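PDB 5ZVV: AimR transcriptional regulator from Bacillus phage phi3T, which activates transcription of the phage aimX locus as a dimer and is switched off by the arbitrium peptide, so that infection turns from lysis to lysogeny. Local coordinates for residues A[110-115]-A[145-150]; A[85-90]-A[118-123]; A[305-310]-A[335-340]; A[292-297]-A[311-316]. One frame throughout, in Å; residues are numbered along the deposited sequence.

Interaction 1 of 4, residues A[110-115]-A[145-150]; sequences SQEWGK and AEMLFF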
loop_
_atom_site.group_PDB
_atom_site.type_symbol
_atom_site.label_atom_id
_atom_site.label_comp_id
_atom_site.label_asym_id
_atom_site.label_seq_id
_atom_site.Cartn_x
_atom_site.Cartn_y
_atom_site.Cartn_z
ATOM N N SER A 110 11.238 -29.337 9.535
ATOM C CA SER A 110 9.810 -29.634 9.553
ATOM C C SER A 110 9.060 -28.683 10.475
ATOM O O SER A 110 7.984 -28.189 10.122
ATOM C CB SER A 110 9.576 -31.086 9.972
ATOM O OG SER A 110 9.972 -31.982 8.950
ATOM N N GLN A 111 9.611 -28.411 11.661
ATOM C CA GLN A 111 8.988 -27.443 12.560
ATOM C C GLN A 111 8.889 -26.072 11.906
ATOM O O GLN A 111 7.881 -25.373 12.058
ATOM C CB GLN A 111 9.780 -27.342 13.864
ATOM C CG GLN A 111 9.818 -28.611 14.686
ATOM C CD GLN A 111 10.648 -28.451 15.945
ATOM O OE1 GLN A 111 11.064 -27.343 16.291
ATOM N NE2 GLN A 111 10.898 -29.559 16.636
ATOM N N GLU A 112 9.931 -25.674 11.176
ATOM C CA GLU A 112 9.939 -24.377 10.513
ATOM C C GLU A 112 8.853 -24.300 9.447
ATOM O O GLU A 112 8.098 -23.320 9.380
ATOM C CB GLU A 112 11.326 -24.135 9.916
ATOM C CG GLU A 112 11.423 -23.015 8.909
ATOM C CD GLU A 112 12.832 -22.874 8.373
ATOM O OE1 GLU A 112 13.782 -23.045 9.166
ATOM O OE2 GLU A 112 12.991 -22.616 7.163
ATOM N N TRP A 113 8.758 -25.332 8.603
ATOM C CA TRP A 113 7.681 -25.392 7.619
ATOM C C TRP A 113 6.319 -25.337 8.297
ATOM O O TRP A 113 5.414 -24.630 7.838
ATOM C CB TRP A 113 7.797 -26.667 6.787
ATOM C CG TRP A 113 8.800 -26.590 5.682
ATOM C CD1 TRP A 113 10.144 -26.386 5.804
ATOM C CD2 TRP A 113 8.540 -26.742 4.281
ATOM N NE1 TRP A 113 10.736 -26.391 4.564
ATOM C CE2 TRP A 113 9.774 -26.608 3.612
ATOM C CE3 TRP A 113 7.383 -26.973 3.527
ATOM C CZ2 TRP A 113 9.885 -26.699 2.224
ATOM C CZ3 TRP A 113 7.495 -27.065 2.150
ATOM C CH2 TRP A 113 8.739 -26.927 1.512
ATOM N N GLY A 114 6.158 -26.079 9.393
ATOM C CA GLY A 114 4.881 -26.090 10.084
ATOM C C GLY A 114 4.514 -24.732 10.644
ATOM O O GLY A 114 3.349 -24.331 10.612
ATOM N N LYS A 115 5.504 -23.999 11.156
ATOM C CA LYS A 115 5.226 -22.685 11.725
ATOM C C LYS A 115 4.913 -21.668 10.638
ATOM O O LYS A 115 4.010 -20.838 10.799
ATOM C CB LYS A 115 6.408 -22.229 12.582
ATOM C CG LYS A 115 6.510 -22.972 13.907
ATOM C CD LYS A 115 7.953 -23.161 14.353
ATOM C CE LYS A 115 8.622 -21.846 14.699
ATOM N NZ LYS A 115 10.042 -22.045 15.105
ATOM N N ALA A 145 15.841 -22.144 2.412
ATOM C CA ALA A 145 15.516 -21.229 1.323
ATOM C C ALA A 145 14.019 -21.234 1.033
ATOM O O ALA A 145 13.383 -20.174 0.973
ATOM C CB ALA A 145 16.313 -21.605 0.074
ATOM N N GLU A 146 13.439 -22.429 0.880
ATOM C CA GLU A 146 12.021 -22.561 0.554
ATOM C C GLU A 146 11.155 -21.697 1.462
ATOM O O GLU A 146 10.376 -20.860 0.992
ATOM C CB GLU A 146 11.596 -24.029 0.648
ATOM C CG GLU A 146 12.190 -24.932 -0.422
ATOM C CD GLU A 146 13.585 -25.415 -0.082
ATOM O OE1 GLU A 146 14.032 -25.195 1.064
ATOM O OE2 GLU A 146 14.236 -26.017 -0.962
HETATM N N MSE A 147 11.297 -21.867 2.770
HETATM C CA MSE A 147 10.466 -21.110 3.691
HETATM C C MSE A 147 10.842 -19.636 3.678
HETATM O O MSE A 147 9.957 -18.778 3.751
HETATM C CB MSE A 147 10.548 -21.695 5.099
HETATM C CG MSE A 147 9.713 -22.968 5.261
HETATM SE SE MSE A 147 7.890 -22.816 4.532
HETATM C CE MSE A 147 8.168 -23.561 2.738
ATOM N N LEU A 148 12.140 -19.340 3.535
ATOM C CA LEU A 148 12.546 -17.954 3.321
ATOM C C LEU A 148 11.791 -17.359 2.144
ATOM O O LEU A 148 11.386 -16.191 2.175
ATOM C CB LEU A 148 14.056 -17.864 3.087
ATOM C CG LEU A 148 14.973 -17.926 4.311
ATOM C CD1 LEU A 148 16.432 -18.004 3.874
ATOM C CD2 LEU A 148 14.743 -16.726 5.218
ATOM N N PHE A 149 11.567 -18.167 1.106
ATOM C CA PHE A 149 10.727 -17.738 -0.002
ATOM C C PHE A 149 9.274 -17.613 0.441
ATOM O O PHE A 149 8.652 -16.554 0.279
ATOM C CB PHE A 149 10.869 -18.729 -1.161
ATOM C CG PHE A 149 10.163 -18.313 -2.422
ATOM C CD1 PHE A 149 8.816 -18.578 -2.603
ATOM C CD2 PHE A 149 10.857 -17.681 -3.440
ATOM C CE1 PHE A 149 8.169 -18.204 -3.766
ATOM C CE2 PHE A 149 10.216 -17.308 -4.607
ATOM C CZ PHE A 149 8.868 -17.569 -4.767
ATOM N N PHE A 150 8.729 -18.675 1.045
ATOM C CA PHE A 150 7.284 -18.736 1.242
ATOM C C PHE A 150 6.817 -17.769 2.318
ATOM O O PHE A 150 5.711 -17.227 2.221
ATOM C CB PHE A 150 6.847 -20.163 1.582
ATOM C CG PHE A 150 5.359 -20.364 1.532
ATOM C CD1 PHE A 150 4.701 -20.446 0.315
ATOM C CD2 PHE A 150 4.618 -20.459 2.698
ATOM C CE1 PHE A 150 3.333 -20.625 0.261
ATOM C CE2 PHE A 150 3.249 -20.640 2.653
ATOM C CZ PHE A 150 2.604 -20.722 1.430
HETATM O O HOH W 1 13.119 -27.236 3.313
#
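The selenomethionine side chain of Met147 lies over one face of the Trp113 indole, crossing it at about a right angle. CE sits above the six-membered ring, 3.3 Å from its centroid and almost on the ring normal, a CH-pi contact. SE stands over the five-membered ring at 4.1 Å from its centroid. This is a Met-aromatic contact. The chain of Met147 is bent at chi2 (-47°) and again at chi3, which lays SE and CE along the indole. The axes of 110-115 and 145-150 run nearly parallel, 11° apart, consistent with the alternate helices of a TPR-like solenoid. On the Glu146 side, CB touches Trp113 CZ2 at 3.5 Å, obliquely to the ring. A water accepts from Trp113 NE1 at 2.8 Å and donates to Glu146 OE1 at 3.2 Å. Glu112 and Met147 lie alongside each other, pointing opposite ways, with Glu112 OE2 3.3 Å from Met147 CB. Glu112 OE2 bonds to Ser144 OG and OE1 to Lys143 N, just before helix 145-161.

Interaction 2 of 4, residues A[85-90]-A[118-123]; sequences YSDINQ and SLHRKL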
loop_
_atom_site.group_PDB
_atom_site.type_symbol
_atom_site.label_atom_id
_atom_site.label_comp_id
_atom_site.label_asym_id
_atom_site.label_seq_id
_atom_site.Cartn_x
_atom_site.Cartn_y
_atom_site.Cartn_z
ATOM N N TYR A 85 1.614 -29.229 -1.315
ATOM C CA TYR A 85 0.614 -29.734 -2.250
ATOM C C TYR A 85 -0.790 -29.627 -1.665
ATOM O O TYR A 85 -1.741 -29.269 -2.370
ATOM C CB TYR A 85 0.931 -31.182 -2.630
ATOM C CG TYR A 85 0.176 -31.679 -3.842
ATOM C CD1 TYR A 85 0.491 -31.224 -5.116
ATOM C CD2 TYR A 85 -0.845 -32.612 -3.713
ATOM C CE1 TYR A 85 -0.193 -31.678 -6.227
ATOM C CE2 TYR A 85 -1.534 -33.073 -4.818
ATOM C CZ TYR A 85 -1.205 -32.604 -6.071
ATOM O OH TYR A 85 -1.890 -33.060 -7.173
ATOM N N SER A 86 -0.937 -29.923 -0.373
ATOM C CA SER A 86 -2.249 -29.824 0.257
ATOM C C SER A 86 -2.749 -28.387 0.254
ATOM O O SER A 86 -3.915 -28.128 -0.063
ATOM C CB SER A 86 -2.190 -30.372 1.683
ATOM O OG SER A 86 -3.477 -30.400 2.274
ATOM N N ASP A 87 -1.873 -27.431 0.580
ATOM C CA ASP A 87 -2.330 -26.051 0.691
ATOM C C ASP A 87 -2.603 -25.432 -0.676
ATOM O O ASP A 87 -3.533 -24.630 -0.817
ATOM C CB ASP A 87 -1.315 -25.210 1.457
ATOM C CG ASP A 87 -1.803 -23.798 1.687
ATOM O OD1 ASP A 87 -2.672 -23.609 2.563
ATOM O OD2 ASP A 87 -1.335 -22.883 0.977
ATOM N N ILE A 88 -1.807 -25.779 -1.692
ATOM C CA ILE A 88 -2.053 -25.193 -3.007
ATOM C C ILE A 88 -3.362 -25.716 -3.592
ATOM O O ILE A 88 -4.019 -25.022 -4.378
ATOM C CB ILE A 88 -0.862 -25.441 -3.955
ATOM C CG1 ILE A 88 -0.905 -24.455 -5.125
ATOM C CG2 ILE A 88 -0.858 -26.873 -4.470
ATOM C CD1 ILE A 88 0.274 -24.563 -6.071
ATOM N N ASN A 89 -3.768 -26.930 -3.219
ATOM C CA ASN A 89 -5.063 -27.464 -3.619
ATOM C C ASN A 89 -6.208 -26.954 -2.754
ATOM O O ASN A 89 -7.367 -27.249 -3.064
ATOM C CB ASN A 89 -5.043 -28.995 -3.569
ATOM C CG ASN A 89 -4.369 -29.616 -4.776
ATOM O OD1 ASN A 89 -4.953 -29.694 -5.858
ATOM N ND2 ASN A 89 -3.140 -30.082 -4.592
ATOM N N GLN A 90 -5.907 -26.205 -1.689
ATOM C CA GLN A 90 -6.905 -25.697 -0.743
ATOM C C GLN A 90 -7.626 -26.839 -0.028
ATOM O O GLN A 90 -8.829 -26.771 0.236
ATOM C CB GLN A 90 -7.902 -24.756 -1.426
ATOM C CG GLN A 90 -7.291 -23.435 -1.873
ATOM C CD GLN A 90 -8.266 -22.566 -2.647
ATOM O OE1 GLN A 90 -9.411 -22.955 -2.882
ATOM N NE2 GLN A 90 -7.813 -21.385 -3.052
ATOM N N SER A 118 1.579 -22.506 9.268
ATOM C CA SER A 118 0.607 -22.139 10.291
ATOM C C SER A 118 0.307 -20.646 10.238
ATOM O O SER A 118 -0.859 -20.238 10.315
ATOM C CB SER A 118 1.123 -22.541 11.672
ATOM O OG SER A 118 0.146 -22.294 12.665
ATOM N N LEU A 119 1.348 -19.815 10.100
ATOM C CA LEU A 119 1.130 -18.381 9.926
ATOM C C LEU A 119 0.331 -18.096 8.662
ATOM O O LEU A 119 -0.584 -17.264 8.672
ATOM C CB LEU A 119 2.468 -17.641 9.883
ATOM C CG LEU A 119 3.313 -17.626 11.157
ATOM C CD1 LEU A 119 4.598 -16.856 10.920
ATOM C CD2 LEU A 119 2.533 -17.023 12.309
ATOM N N HIS A 120 0.674 -18.774 7.565
ATOM C CA HIS A 120 -0.059 -18.636 6.309
ATOM C C HIS A 120 -1.548 -18.899 6.510
ATOM O O HIS A 120 -2.404 -18.130 6.050
ATOM C CB HIS A 120 0.536 -19.599 5.278
ATOM C CG HIS A 120 -0.227 -19.679 3.993
ATOM N ND1 HIS A 120 -0.583 -18.565 3.266
ATOM C CD2 HIS A 120 -0.676 -20.746 3.291
ATOM C CE1 HIS A 120 -1.233 -18.940 2.179
ATOM N NE2 HIS A 120 -1.302 -20.258 2.169
ATOM N N ARG A 121 -1.869 -19.980 7.222
ATOM C CA ARG A 121 -3.261 -20.357 7.438
ATOM C C ARG A 121 -3.963 -19.384 8.375
ATOM O O ARG A 121 -5.145 -19.072 8.181
ATOM C CB ARG A 121 -3.329 -21.782 7.981
ATOM C CG ARG A 121 -2.960 -22.828 6.945
ATOM C CD ARG A 121 -4.029 -22.896 5.872
ATOM N NE ARG A 121 -5.273 -23.433 6.410
ATOM C CZ ARG A 121 -6.486 -23.069 6.006
ATOM N NH1 ARG A 121 -6.629 -22.152 5.061
ATOM N NH2 ARG A 121 -7.557 -23.615 6.562
ATOM N N LYS A 122 -3.259 -18.899 9.400
ATOM C CA LYS A 122 -3.848 -17.887 10.270
ATOM C C LYS A 122 -4.134 -16.600 9.510
ATOM O O LYS A 122 -5.102 -15.895 9.821
ATOM C CB LYS A 122 -2.931 -17.617 11.462
ATOM C CG LYS A 122 -2.870 -18.760 12.461
ATOM C CD LYS A 122 -1.911 -18.450 13.598
ATOM C CE LYS A 122 -1.832 -19.604 14.580
ATOM N NZ LYS A 122 -0.830 -19.352 15.651
ATOM N N LEU A 123 -3.311 -16.281 8.507
ATOM C CA LEU A 123 -3.606 -15.139 7.650
ATOM C C LEU A 123 -4.813 -15.417 6.764
ATOM O O LEU A 123 -5.643 -14.528 6.543
ATOM C CB LEU A 123 -2.386 -14.784 6.801
ATOM C CG LEU A 123 -1.244 -14.039 7.494
ATOM C CD1 LEU A 123 -0.023 -13.981 6.588
ATOM C CD2 LEU A 123 -1.680 -12.640 7.890
#
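The nearest CA atoms, of Asp87 and Arg121, are 8.9 Å apart, and side chains bridge the distance. Asp87 and His120 point at each other. OD2 of Asp87 meets the edge of the imidazole and takes a weak hydrogen bond from His120 NE2, 2.9 Å long with an N-H...O angle of 127°. The carboxylate and ring planes stand 74° apart. CG lies anti to the backbone N in both residues (chi1 -176° in Asp87), and this sends both groups into the gap. Arg121 adds a lighter touch, CD to Asp87 OD1 at 3.6 Å. Its guanidinium is engaged by Asp96, with a salt bridge at NE. The same OD2 of Asp87 also forms a salt bridge with Arg192, which probably stabilises the buried carboxylate as an anion. Gln90, with positive phi, leaves the helix in a Schellman motif. Within the alpha-helical, TPR-like fold, this polar contact joins helices 77-88 and 108-124, with helix 92-103 touching Asp87 and Arg121 and helix 184-203 supplying Arg192.

Interaction 3 of 4, residues A[305-310]-A[335-340]; sequences GNIEEA and GLISQD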
loop_
_atom_site.group_PDB
_atom_site.type_symbol
_atom_site.label_atom_id
_atom_site.label_comp_id
_atom_site.label_asym_id
_atom_site.label_seq_id
_atom_site.Cartn_x
_atom_site.Cartn_y
_atom_site.Cartn_z
ATOM N N GLY A 305 -35.803 -7.430 -19.580
ATOM C CA GLY A 305 -36.876 -6.483 -19.368
ATOM C C GLY A 305 -37.676 -6.681 -18.099
ATOM O O GLY A 305 -38.653 -5.950 -17.883
ATOM N N ASN A 306 -37.300 -7.641 -17.253
ATOM C CA ASN A 306 -37.984 -7.877 -15.981
ATOM C C ASN A 306 -37.447 -6.899 -14.936
ATOM O O ASN A 306 -36.740 -7.257 -13.992
ATOM C CB ASN A 306 -37.808 -9.325 -15.548
ATOM C CG ASN A 306 -38.317 -10.301 -16.583
ATOM O OD1 ASN A 306 -39.231 -9.990 -17.346
ATOM N ND2 ASN A 306 -37.725 -11.485 -16.623
ATOM N N ILE A 307 -37.819 -5.630 -15.120
ATOM C CA ILE A 307 -37.225 -4.553 -14.335
ATOM C C ILE A 307 -37.679 -4.606 -12.883
ATOM O O ILE A 307 -36.910 -4.269 -11.977
ATOM C CB ILE A 307 -37.546 -3.192 -14.983
ATOM C CG1 ILE A 307 -37.009 -3.154 -16.413
ATOM C CG2 ILE A 307 -36.957 -2.050 -14.174
ATOM C CD1 ILE A 307 -35.535 -3.471 -16.522
ATOM N N GLU A 308 -38.921 -5.026 -12.625
ATOM C CA GLU A 308 -39.404 -5.061 -11.247
ATOM C C GLU A 308 -38.617 -6.062 -10.408
ATOM O O GLU A 308 -38.241 -5.767 -9.267
ATOM C CB GLU A 308 -40.897 -5.389 -11.217
ATOM C CG GLU A 308 -41.805 -4.195 -11.482
ATOM C CD GLU A 308 -43.282 -4.540 -11.366
ATOM O OE1 GLU A 308 -43.630 -5.741 -11.414
ATOM O OE2 GLU A 308 -44.097 -3.604 -11.225
ATOM N N GLU A 309 -38.350 -7.247 -10.961
ATOM C CA GLU A 309 -37.596 -8.256 -10.221
ATOM C C GLU A 309 -36.146 -7.826 -10.016
ATOM O O GLU A 309 -35.582 -8.010 -8.926
ATOM C CB GLU A 309 -37.677 -9.598 -10.953
ATOM C CG GLU A 309 -39.052 -10.260 -10.871
ATOM C CD GLU A 309 -39.271 -11.333 -11.930
ATOM O OE1 GLU A 309 -39.172 -11.020 -13.134
ATOM O OE2 GLU A 309 -39.549 -12.492 -11.558
ATOM N N ALA A 310 -35.530 -7.242 -11.048
ATOM C CA ALA A 310 -34.170 -6.729 -10.917
ATOM C C ALA A 310 -34.089 -5.653 -9.841
ATOM O O ALA A 310 -33.202 -5.681 -8.981
ATOM C CB ALA A 310 -33.685 -6.185 -12.262
ATOM N N GLY A 335 -27.806 2.161 -13.187
ATOM C CA GLY A 335 -27.795 3.045 -14.339
ATOM C C GLY A 335 -28.437 2.416 -15.558
ATOM O O GLY A 335 -29.135 3.090 -16.320
ATOM N N LEU A 336 -28.205 1.117 -15.766
ATOM C CA LEU A 336 -28.878 0.419 -16.857
ATOM C C LEU A 336 -30.391 0.534 -16.729
ATOM O O LEU A 336 -31.094 0.699 -17.731
ATOM C CB LEU A 336 -28.455 -1.049 -16.894
ATOM C CG LEU A 336 -27.062 -1.345 -17.449
ATOM C CD1 LEU A 336 -26.801 -2.843 -17.462
ATOM C CD2 LEU A 336 -26.907 -0.761 -18.843
ATOM N N ILE A 337 -30.909 0.466 -15.501
ATOM C CA ILE A 337 -32.350 0.603 -15.310
ATOM C C ILE A 337 -32.780 2.055 -15.489
ATOM O O ILE A 337 -33.678 2.363 -16.282
ATOM C CB ILE A 337 -32.763 0.057 -13.932
ATOM C CG1 ILE A 337 -32.683 -1.472 -13.918
ATOM C CG2 ILE A 337 -34.161 0.539 -13.557
ATOM C CD1 ILE A 337 -33.020 -2.089 -12.577
ATOM N N SER A 338 -32.136 2.973 -14.766
ATOM C CA SER A 338 -32.612 4.350 -14.696
ATOM C C SER A 338 -32.266 5.156 -15.940
ATOM O O SER A 338 -32.967 6.125 -16.253
ATOM C CB SER A 338 -32.028 5.046 -13.467
ATOM O OG SER A 338 -30.650 5.328 -13.653
ATOM N N GLN A 339 -31.196 4.785 -16.646
ATOM C CA GLN A 339 -30.632 5.594 -17.729
ATOM C C GLN A 339 -30.264 6.996 -17.249
ATOM O O GLN A 339 -30.250 7.949 -18.031
ATOM C CB GLN A 339 -31.575 5.669 -18.933
ATOM C CG GLN A 339 -31.716 4.362 -19.686
ATOM C CD GLN A 339 -32.526 4.507 -20.958
ATOM O OE1 GLN A 339 -33.507 5.250 -21.003
ATOM N NE2 GLN A 339 -32.114 3.801 -22.005
ATOM N N ASP A 340 -29.968 7.127 -15.961
ATOM C CA ASP A 340 -29.531 8.383 -15.370
ATOM C C ASP A 340 -28.011 8.377 -15.275
ATOM O O ASP A 340 -27.421 7.430 -14.744
ATOM C CB ASP A 340 -30.161 8.571 -13.989
ATOM C CG ASP A 340 -29.988 9.975 -13.451
ATOM O OD1 ASP A 340 -29.274 10.779 -14.086
ATOM O OD2 ASP A 340 -30.565 10.274 -12.386
#
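Ile307 and Ile337 meet through their CG2 methyls, 3.9 Å apart. Gly305 comes first in the segment. It closes helix 291-304 in a Schellman motif, with a positive phi of 82°. Asn306 follows as the centre of an inverse gamma turn. Ile307 then starts the next helix. Its CG2 lies anti to the backbone N, as does CG2 of Ile337, and the two side chains pass flank to flank, head against tail. One turn on, Ala310 CB touches Ile337 CD1 at 4.2 Å. Ile337 therefore uses two branches: CG2 meets Ile307, and CD1 reaches Ala310. The contact is small and apolar, and Ile337 is partly exposed. On the other segment, Ser338 OG accepts from Asp340 N at 3.0 Å, an ST turn at the C-terminal end of helix 324-338. Tyr301 and Ile302 of helix 291-304 also touch Ala310. The start of helix 307-318 thus packs on the end of helix 324-338, the antiparallel pairing of successive helices seen in TPR-like alpha-helical repeats.

Interaction 4 of 4, residues A[292-297]-A[311-316]; sequences KYLQLR and TEILDE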
loop_
_atom_site.group_PDB
_atom_site.type_symbol
_atom_site.label_atom_id
_atom_site.label_comp_id
_atom_site.label_asym_id
_atom_site.label_seq_id
_atom_site.Cartn_x
_atom_site.Cartn_y
_atom_site.Cartn_z
ATOM N N LYS A 292 -22.670 -11.272 -5.435
ATOM C CA LYS A 292 -22.287 -11.234 -6.843
ATOM C C LYS A 292 -23.299 -11.965 -7.718
ATOM O O LYS A 292 -23.677 -11.467 -8.784
ATOM C CB LYS A 292 -20.890 -11.824 -7.041
ATOM C CG LYS A 292 -20.408 -11.715 -8.483
ATOM C CD LYS A 292 -19.019 -12.298 -8.686
ATOM C CE LYS A 292 -18.581 -12.147 -10.138
ATOM N NZ LYS A 292 -17.269 -12.797 -10.405
ATOM N N TYR A 293 -23.751 -13.144 -7.287
ATOM C CA TYR A 293 -24.674 -13.912 -8.116
ATOM C C TYR A 293 -26.054 -13.272 -8.145
ATOM O O TYR A 293 -26.757 -13.361 -9.159
ATOM C CB TYR A 293 -24.740 -15.357 -7.621
ATOM C CG TYR A 293 -23.376 -16.007 -7.563
ATOM C CD1 TYR A 293 -22.402 -15.693 -8.504
ATOM C CD2 TYR A 293 -23.052 -16.906 -6.558
ATOM C CE1 TYR A 293 -21.152 -16.266 -8.454
ATOM C CE2 TYR A 293 -21.804 -17.484 -6.498
ATOM C CZ TYR A 293 -20.856 -17.161 -7.450
ATOM O OH TYR A 293 -19.608 -17.733 -7.396
ATOM N N LEU A 294 -26.452 -12.618 -7.049
ATOM C CA LEU A 294 -27.656 -11.794 -7.073
ATOM C C LEU A 294 -27.515 -10.653 -8.072
ATOM O O LEU A 294 -28.454 -10.356 -8.821
ATOM C CB LEU A 294 -27.946 -11.246 -5.675
ATOM C CG LEU A 294 -28.582 -12.210 -4.677
ATOM C CD1 LEU A 294 -28.768 -11.528 -3.324
ATOM C CD2 LEU A 294 -29.907 -12.720 -5.218
ATOM N N GLN A 295 -26.346 -10.001 -8.093
ATOM C CA GLN A 295 -26.097 -8.941 -9.066
ATOM C C GLN A 295 -26.207 -9.461 -10.491
ATOM O O GLN A 295 -26.799 -8.806 -11.355
ATOM C CB GLN A 295 -24.714 -8.330 -8.848
ATOM C CG GLN A 295 -24.597 -7.395 -7.664
ATOM C CD GLN A 295 -23.284 -6.646 -7.676
ATOM O OE1 GLN A 295 -22.421 -6.902 -8.519
ATOM N NE2 GLN A 295 -23.124 -5.710 -6.747
ATOM N N LEU A 296 -25.630 -10.637 -10.754
ATOM C CA LEU A 296 -25.691 -11.214 -12.093
ATOM C C LEU A 296 -27.120 -11.570 -12.477
ATOM O O LEU A 296 -27.527 -11.383 -13.631
ATOM C CB LEU A 296 -24.786 -12.441 -12.167
ATOM C CG LEU A 296 -23.303 -12.086 -12.064
ATOM C CD1 LEU A 296 -22.428 -13.327 -12.067
ATOM C CD2 LEU A 296 -22.927 -11.158 -13.201
ATOM N N ARG A 297 -27.900 -12.079 -11.519
ATOM C CA ARG A 297 -29.299 -12.394 -11.789
ATOM C C ARG A 297 -30.097 -11.131 -12.100
ATOM O O ARG A 297 -30.943 -11.129 -13.004
ATOM C CB ARG A 297 -29.899 -13.140 -10.597
ATOM C CG ARG A 297 -31.362 -13.514 -10.744
ATOM C CD ARG A 297 -31.848 -14.270 -9.520
ATOM N NE ARG A 297 -33.270 -14.582 -9.604
ATOM C CZ ARG A 297 -33.966 -15.173 -8.639
ATOM N NH1 ARG A 297 -33.371 -15.520 -7.503
ATOM N NH2 ARG A 297 -35.258 -15.415 -8.809
ATOM N N THR A 311 -35.017 -4.694 -9.877
ATOM C CA THR A 311 -35.046 -3.635 -8.875
ATOM C C THR A 311 -35.308 -4.193 -7.484
ATOM O O THR A 311 -34.818 -3.643 -6.492
ATOM C CB THR A 311 -36.103 -2.592 -9.250
ATOM O OG1 THR A 311 -35.783 -2.028 -10.528
ATOM C CG2 THR A 311 -36.162 -1.474 -8.218
ATOM N N GLU A 312 -36.066 -5.285 -7.387
ATOM C CA GLU A 312 -36.242 -5.945 -6.097
ATOM C C GLU A 312 -34.915 -6.491 -5.583
ATOM O O GLU A 312 -34.546 -6.279 -4.418
ATOM C CB GLU A 312 -37.280 -7.060 -6.228
ATOM C CG GLU A 312 -37.798 -7.598 -4.911
ATOM C CD GLU A 312 -39.084 -8.383 -5.081
ATOM O OE1 GLU A 312 -39.373 -8.814 -6.220
ATOM O OE2 GLU A 312 -39.810 -8.560 -4.078
ATOM N N ILE A 313 -34.172 -7.186 -6.450
ATOM C CA ILE A 313 -32.873 -7.722 -6.048
ATOM C C ILE A 313 -31.927 -6.595 -5.640
ATOM O O ILE A 313 -31.204 -6.704 -4.642
ATOM C CB ILE A 313 -32.281 -8.586 -7.177
ATOM C CG1 ILE A 313 -33.155 -9.818 -7.415
ATOM C CG2 ILE A 313 -30.854 -8.997 -6.846
ATOM C CD1 ILE A 313 -32.644 -10.723 -8.513
ATOM N N LEU A 314 -31.923 -5.492 -6.394
ATOM C CA LEU A 314 -31.028 -4.384 -6.071
ATOM C C LEU A 314 -31.438 -3.698 -4.771
ATOM O O LEU A 314 -30.578 -3.258 -3.995
ATOM C CB LEU A 314 -30.991 -3.385 -7.228
ATOM C CG LEU A 314 -30.436 -3.918 -8.555
ATOM C CD1 LEU A 314 -30.488 -2.856 -9.640
ATOM C CD2 LEU A 314 -29.014 -4.435 -8.388
ATOM N N ASP A 315 -32.746 -3.597 -4.516
ATOM C CA ASP A 315 -33.221 -3.070 -3.240
ATOM C C ASP A 315 -32.757 -3.941 -2.083
ATOM O O ASP A 315 -32.363 -3.428 -1.030
ATOM C CB ASP A 315 -34.747 -2.963 -3.240
ATOM C CG ASP A 315 -35.258 -1.844 -4.123
ATOM O OD1 ASP A 315 -34.436 -1.063 -4.646
ATOM O OD2 ASP A 315 -36.492 -1.751 -4.300
ATOM N N GLU A 316 -32.807 -5.266 -2.256
ATOM C CA GLU A 316 -32.256 -6.152 -1.237
ATOM C C GLU A 316 -30.752 -5.956 -1.090
ATOM O O GLU A 316 -30.216 -6.061 0.019
ATOM C CB GLU A 316 -32.576 -7.610 -1.575
ATOM C CG GLU A 316 -32.513 -8.570 -0.387
ATOM C CD GLU A 316 -31.100 -9.010 -0.037
ATOM O OE1 GLU A 316 -30.226 -8.986 -0.929
ATOM O OE2 GLU A 316 -30.863 -9.379 1.134
#
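The guanidinium of Arg297 meets Ile313 CD1 obliquely. NE stands 4.1 Å from that methyl, and the closer touch is made lower down the chain, where Arg297 CG and CD both lie 3.8 Å from Ile313 CD1. Arg297 runs extended from CG to NE and crosses Ile313 at about a right angle. Its polar end is turned to another partner, since NH2 bonds to Tyr301 OH one turn along the same helix. A second flat group at the contact is the carboxylate of Glu316, whose OE1 comes to 3.8 Å from Leu294 CD1. This is a van der Waals touch. The Glu316 chain bends at chi2 (-81°) and crosses Leu294 at about a right angle. OE1 has a long, weak ion pair with Arg320. Segments 292-297 and 311-316 run antiparallel at 155°, axes 9.4 Å apart, as a helical hairpin of the kind TPR-like folds are built from. Ile313 fits as a knob among Leu294, Arg297, Ala298 and Tyr301 of helix 291-304. Its CG2 presses on the backbone, 3.4 Å from Leu294 O, and also meets Leu294 CB at 3.9 Å. Its CG1 branch, anti to the carbonyl carbon, carries CD1 to Arg297. The two branches of Ile313 thus touch residues nearly one turn apart on helix 291-304. Gln295 points away from 311-316 and packs on Phe329 and Tyr333 of helix 324-338.

From the N terminus, helix 77-88 opens interaction 2, and helix 108-124 serves interaction 1 with its earlier part and interaction 2 with its later part. Interaction 2 closes a loop at 118-123. Interaction 1, opened at 110-115, closes at 145-150, so the two cross. They touch where Phe150 CZ packs 3.8 Å from His120 CD2, and join helices 77-88, 108-124 and 145-161. Far along the chain, interaction 4 opens at 292-297 and interaction 3 at 305-310; they close at 311-316 and 335-340 and also cross. Through helix 307-318, which serves both, they join helices 291-304 and 324-338. Interactions 1 and 3 lie on opposite sides of the chain's centre, their centres about 53 Å apart.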